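Long-range contact in protein stn1 (Schizosaccharomyces pombe, PDB 3KF6), which maintains telomeres together with its partner ten1, binding single-stranded telomeric DNA, its N-terminal part forming an OB-fold domain: residues G54-L68 / D71-I84. Residues are numbered along the deposited sequence; the frame is centred on the assembly and turned at random.
Sequences GYIAAIDIYEGKHVL and DDCSGMVLRVVFII
Tyr55 and Asp71 are an antiparallel hydrogen-bonded pair at one end of the curved strands of an OB fold, a worked example of how one meander pairs differently along its length. Their side chains run alongside each other, the Asp71 CB over a face of the Tyr55 ring in a CH-pi contact, 4.0 Å from the centroid. Tyr55 turns its ring there by setting CG between backbone N and carbonyl carbon (chi1 71°), which makes a weak hydrogen bond, with OH 2.6 Å from Asp71 OD2. The carboxylate is also gripped by ten1, OD1 by Ser6 OG and OD2 by Ala7 N of that chain, while OD1 accepts from Cys73 N in an Asx turn. An alanine at Tyr55 would remove ring and hydroxyl, and would probably open a gap between Asp71 and Leu82 of ten1, on which Tyr55 packs.

Strands 65-68 and 77-83 pair antiparallel, His66 with Phe82 and Leu68 with Val80 hydrogen-bonded. Leu68 CD1 lies obliquely against the Phe82 ring, 3.7 Å from CE1; Phe123 meets that ring edge-to-face. On the other face of the sheet, Val67 CG1 meets the guanidinium edge of Arg79 at NH1. Tyr62 crosses Arg79 at about a right angle, its OH 3.2 Å from Arg79 NH2. Near the type II beta turn from Tyr62 to Lys65, Ile84 CD1 sits over one face of the His66 imidazole, offset toward the rim and 3.6 Å from His66 CE1.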
loop_
_atom_site.group_PDB
_atom_site.type_symbol
_atom_site.label_atom_id
_atom_site.label_comp_id
_atom_site.label_asym_id
_atom_site.label_seq_id
_atom_site.Cartn_x
_atom_site.Cartn_y
_atom_site.Cartn_z
ATOM N N GLY A 54 2.597 -3.517 0.866
ATOM C CA GLY A 54 2.025 -2.409 0.119
ATOM C C GLY A 54 2.553 -2.369 -1.297
ATOM O O GLY A 54 3.357 -3.219 -1.677
ATOM N N TYR A 55 2.107 -1.400 -2.090
ATOM C CA TYR A 55 2.582 -1.315 -3.470
ATOM C C TYR A 55 3.753 -0.341 -3.559
ATOM O O TYR A 55 3.896 0.553 -2.724
ATOM C CB TYR A 55 1.453 -0.886 -4.428
ATOM C CG TYR A 55 1.000 0.555 -4.296
ATOM C CD1 TYR A 55 -0.030 0.909 -3.418
ATOM C CD2 TYR A 55 1.626 1.569 -5.022
ATOM C CE1 TYR A 55 -0.419 2.248 -3.261
ATOM C CE2 TYR A 55 1.245 2.910 -4.872
ATOM C CZ TYR A 55 0.227 3.237 -3.988
ATOM O OH TYR A 55 -0.105 4.562 -3.801
ATOM N N ILE A 56 4.594 -0.530 -4.571
ATOM C CA ILE A 56 5.765 0.316 -4.764
ATOM C C ILE A 56 5.389 1.632 -5.420
ATOM O O ILE A 56 4.889 1.659 -6.546
ATOM C CB ILE A 56 6.816 -0.405 -5.628
ATOM C CG1 ILE A 56 7.320 -1.645 -4.890
ATOM C CG2 ILE A 56 7.986 0.537 -5.933
ATOM C CD1 ILE A 56 8.177 -2.547 -5.743
ATOM N N ALA A 57 5.637 2.726 -4.708
ATOM C CA ALA A 57 5.316 4.049 -5.213
ATOM C C ALA A 57 6.505 4.650 -5.941
ATOM O O ALA A 57 6.340 5.483 -6.834
ATOM C CB ALA A 57 4.895 4.960 -4.067
ATOM N N ALA A 58 7.705 4.230 -5.560
ATOM C CA ALA A 58 8.894 4.771 -6.191
ATOM C C ALA A 58 10.129 3.931 -5.932
ATOM O O ALA A 58 10.181 3.142 -4.990
ATOM C CB ALA A 58 9.126 6.190 -5.702
ATOM N N ILE A 59 11.123 4.107 -6.792
ATOM C CA ILE A 59 12.383 3.399 -6.666
ATOM C C ILE A 59 13.489 4.434 -6.834
ATOM O O ILE A 59 13.514 5.178 -7.814
ATOM C CB ILE A 59 12.534 2.314 -7.749
ATOM C CG1 ILE A 59 11.371 1.325 -7.649
ATOM C CG2 ILE A 59 13.866 1.590 -7.580
ATOM C CD1 ILE A 59 11.314 0.320 -8.783
ATOM N N ASP A 60 14.382 4.495 -5.856
ATOM C CA ASP A 60 15.497 5.429 -5.899
ATOM C C ASP A 60 16.794 4.662 -5.728
ATOM O O ASP A 60 16.892 3.767 -4.894
ATOM C CB ASP A 60 15.364 6.471 -4.791
ATOM C CG ASP A 60 14.234 7.447 -5.045
ATOM O OD1 ASP A 60 14.377 8.305 -5.942
ATOM O OD2 ASP A 60 13.200 7.352 -4.353
ATOM N N ILE A 61 17.790 5.011 -6.530
ATOM C CA ILE A 61 19.074 4.339 -6.449
ATOM C C ILE A 61 20.077 5.241 -5.749
ATOM O O ILE A 61 20.185 6.425 -6.062
ATOM C CB ILE A 61 19.612 3.974 -7.857
ATOM C CG1 ILE A 61 18.698 2.939 -8.522
ATOM C CG2 ILE A 61 21.018 3.406 -7.744
ATOM C CD1 ILE A 61 17.327 3.457 -8.905
ATOM N N TYR A 62 20.786 4.678 -4.780
ATOM C CA TYR A 62 21.794 5.416 -4.038
ATOM C C TYR A 62 23.105 4.662 -4.138
ATOM O O TYR A 62 23.178 3.594 -4.749
ATOM C CB TYR A 62 21.410 5.550 -2.562
ATOM C CG TYR A 62 20.274 6.504 -2.282
ATOM C CD1 TYR A 62 18.969 6.205 -2.672
ATOM C CD2 TYR A 62 20.502 7.705 -1.612
ATOM C CE1 TYR A 62 17.918 7.080 -2.399
ATOM C CE2 TYR A 62 19.460 8.587 -1.334
ATOM C CZ TYR A 62 18.171 8.268 -1.729
ATOM O OH TYR A 62 17.138 9.131 -1.443
ATOM N N GLU A 63 24.143 5.219 -3.529
ATOM C CA GLU A 63 25.448 4.588 -3.547
ATOM C C GLU A 63 25.466 3.459 -2.520
ATOM O O GLU A 63 25.466 3.703 -1.314
ATOM C CB GLU A 63 26.523 5.626 -3.221
ATOM C CG GLU A 63 27.895 5.311 -3.781
ATOM C CD GLU A 63 28.876 6.446 -3.556
ATOM O OE1 GLU A 63 29.265 7.103 -4.545
ATOM O OE2 GLU A 63 29.251 6.682 -2.387
ATOM N N GLY A 64 25.456 2.224 -3.010
ATOM C CA GLY A 64 25.484 1.074 -2.124
ATOM C C GLY A 64 24.130 0.634 -1.596
ATOM O O GLY A 64 24.057 -0.240 -0.731
ATOM N N LYS A 65 23.053 1.226 -2.100
ATOM C CA LYS A 65 21.730 0.840 -1.626
ATOM C C LYS A 65 20.607 1.246 -2.568
ATOM O O LYS A 65 20.688 2.265 -3.253
ATOM C CB LYS A 65 21.470 1.447 -0.245
ATOM C CG LYS A 65 21.292 2.958 -0.261
ATOM C CD LYS A 65 21.096 3.523 1.137
ATOM C CE LYS A 65 20.880 5.030 1.087
ATOM N NZ LYS A 65 20.787 5.631 2.449
ATOM N N HIS A 66 19.562 0.428 -2.601
ATOM C CA HIS A 66 18.390 0.706 -3.420
ATOM C C HIS A 66 17.268 0.960 -2.425
ATOM O O HIS A 66 17.168 0.266 -1.412
ATOM C CB HIS A 66 18.043 -0.487 -4.310
ATOM C CG HIS A 66 19.157 -0.907 -5.217
ATOM N ND1 HIS A 66 19.927 -0.003 -5.918
ATOM C CD2 HIS A 66 19.614 -2.135 -5.559
ATOM C CE1 HIS A 66 20.811 -0.657 -6.652
ATOM N NE2 HIS A 66 20.640 -1.952 -6.452
ATOM N N VAL A 67 16.435 1.955 -2.702
ATOM C CA VAL A 67 15.343 2.289 -1.792
ATOM C C VAL A 67 13.986 2.240 -2.477
ATOM O O VAL A 67 13.761 2.910 -3.485
ATOM C CB VAL A 67 15.533 3.706 -1.193
ATOM C CG1 VAL A 67 14.415 4.014 -0.204
ATOM C CG2 VAL A 67 16.887 3.803 -0.504
ATOM N N LEU A 68 13.087 1.433 -1.925
ATOM C CA LEU A 68 11.741 1.313 -2.461
ATOM C C LEU A 68 10.783 2.051 -1.531
ATOM O O LEU A 68 10.763 1.794 -0.328
ATOM C CB LEU A 68 11.312 -0.158 -2.536
ATOM C CG LEU A 68 11.986 -1.090 -3.542
ATOM C CD1 LEU A 68 11.341 -2.463 -3.468
ATOM C CD2 LEU A 68 11.853 -0.520 -4.936
ATOM N N ASP A 71 3.638 2.100 -0.225
ATOM C CA ASP A 71 2.406 2.705 0.270
ATOM C C ASP A 71 1.390 1.615 0.591
ATOM O O ASP A 71 1.070 0.803 -0.271
ATOM C CB ASP A 71 1.826 3.638 -0.800
ATOM C CG ASP A 71 0.578 4.368 -0.336
ATOM O OD1 ASP A 71 0.310 4.370 0.881
ATOM O OD2 ASP A 71 -0.127 4.959 -1.187
ATOM N N ASP A 72 0.896 1.585 1.826
ATOM C CA ASP A 72 -0.124 0.604 2.191
ATOM C C ASP A 72 -1.471 1.299 2.442
ATOM O O ASP A 72 -2.389 0.712 3.016
ATOM C CB ASP A 72 0.309 -0.203 3.423
ATOM C CG ASP A 72 0.427 0.644 4.666
ATOM O OD1 ASP A 72 0.255 1.876 4.562
ATOM O OD2 ASP A 72 0.699 0.074 5.751
ATOM N N CYS A 73 -1.567 2.552 1.991
ATOM C CA CYS A 73 -2.774 3.376 2.116
ATOM C C CYS A 73 -3.124 3.744 3.547
ATOM O O CYS A 73 -4.241 4.183 3.819
ATOM C CB CYS A 73 -3.981 2.677 1.476
ATOM S SG CYS A 73 -3.769 2.294 -0.278
ATOM N N SER A 74 -2.176 3.587 4.465
ATOM C CA SER A 74 -2.452 3.913 5.860
ATOM C C SER A 74 -2.282 5.393 6.193
ATOM O O SER A 74 -2.464 5.792 7.341
ATOM C CB SER A 74 -1.566 3.065 6.781
ATOM O OG SER A 74 -0.200 3.398 6.612
ATOM N N GLY A 75 -1.935 6.204 5.196
ATOM C CA GLY A 75 -1.767 7.630 5.429
ATOM C C GLY A 75 -0.331 8.108 5.370
ATOM O O GLY A 75 -0.075 9.317 5.354
ATOM N N MET A 76 0.600 7.160 5.339
ATOM C CA MET A 76 2.028 7.453 5.270
ATOM C C MET A 76 2.705 6.405 4.402
ATOM O O MET A 76 2.206 5.285 4.279
ATOM C CB MET A 76 2.654 7.409 6.670
ATOM C CG MET A 76 2.189 8.515 7.599
ATOM S SD MET A 76 2.874 10.097 7.105
ATOM C CE MET A 76 4.428 10.075 8.022
ATOM N N VAL A 77 3.823 6.773 3.782
ATOM C CA VAL A 77 4.579 5.811 2.980
ATOM C C VAL A 77 5.860 5.510 3.755
ATOM O O VAL A 77 6.228 6.246 4.672
ATOM C CB VAL A 77 4.947 6.338 1.570
ATOM C CG1 VAL A 77 3.680 6.652 0.784
ATOM C CG2 VAL A 77 5.850 7.566 1.679
ATOM N N LEU A 78 6.536 4.430 3.387
ATOM C CA LEU A 78 7.753 4.041 4.080
ATOM C C LEU A 78 8.901 3.751 3.122
ATOM O O LEU A 78 8.726 3.062 2.121
ATOM C CB LEU A 78 7.476 2.794 4.926
ATOM C CG LEU A 78 8.617 2.262 5.802
ATOM C CD1 LEU A 78 8.929 3.262 6.901
ATOM C CD2 LEU A 78 8.213 0.919 6.408
ATOM N N ARG A 79 10.078 4.285 3.438
ATOM C CA ARG A 79 11.256 4.034 2.624
ATOM C C ARG A 79 11.831 2.702 3.090
ATOM O O ARG A 79 12.109 2.523 4.277
ATOM C CB ARG A 79 12.290 5.148 2.818
ATOM C CG ARG A 79 12.091 6.358 1.918
ATOM C CD ARG A 79 13.115 7.441 2.263
ATOM N NE ARG A 79 13.242 8.465 1.228
ATOM C CZ ARG A 79 13.922 8.313 0.094
ATOM N NH1 ARG A 79 14.547 7.173 -0.168
ATOM N NH2 ARG A 79 13.985 9.310 -0.778
ATOM N N VAL A 80 11.983 1.769 2.155
ATOM C CA VAL A 80 12.522 0.442 2.446
ATOM C C VAL A 80 13.907 0.363 1.815
ATOM O O VAL A 80 14.052 0.444 0.596
ATOM C CB VAL A 80 11.609 -0.659 1.862
ATOM C CG1 VAL A 80 12.206 -2.044 2.122
ATOM C CG2 VAL A 80 10.229 -0.550 2.485
ATOM N N VAL A 81 14.918 0.197 2.663
ATOM C CA VAL A 81 16.307 0.162 2.228
ATOM C C VAL A 81 16.913 -1.218 2.015
ATOM O O VAL A 81 16.843 -2.085 2.887
ATOM C CB VAL A 81 17.189 0.910 3.244
ATOM C CG1 VAL A 81 18.628 0.937 2.771
ATOM C CG2 VAL A 81 16.652 2.310 3.455
ATOM N N PHE A 82 17.518 -1.399 0.847
ATOM C CA PHE A 82 18.198 -2.642 0.495
ATOM C C PHE A 82 19.695 -2.362 0.390
ATOM O O PHE A 82 20.149 -1.777 -0.593
ATOM C CB PHE A 82 17.695 -3.179 -0.845
ATOM C CG PHE A 82 16.279 -3.662 -0.804
ATOM C CD1 PHE A 82 15.224 -2.770 -0.940
ATOM C CD2 PHE A 82 16.002 -5.010 -0.580
ATOM C CE1 PHE A 82 13.905 -3.212 -0.849
ATOM C CE2 PHE A 82 14.691 -5.461 -0.489
ATOM C CZ PHE A 82 13.640 -4.558 -0.624
ATOM N N ILE A 83 20.454 -2.760 1.408
ATOM C CA ILE A 83 21.906 -2.554 1.395
ATOM C C ILE A 83 22.495 -3.594 0.450
ATOM O O ILE A 83 22.596 -4.775 0.785
ATOM C CB ILE A 83 22.507 -2.729 2.799
ATOM C CG1 ILE A 83 21.855 -1.739 3.763
ATOM C CG2 ILE A 83 24.022 -2.491 2.752
ATOM C CD1 ILE A 83 22.192 -1.981 5.212
ATOM N N ILE A 84 22.871 -3.132 -0.739
ATOM C CA ILE A 84 23.412 -3.976 -1.794
ATOM C C ILE A 84 24.389 -5.070 -1.368
ATOM O O ILE A 84 24.145 -6.251 -1.617
ATOM C CB ILE A 84 24.087 -3.112 -2.881
ATOM C CG1 ILE A 84 23.093 -2.065 -3.393
ATOM C CG2 ILE A 84 24.556 -3.990 -4.031
ATOM C CD1 ILE A 84 23.659 -1.128 -4.439
#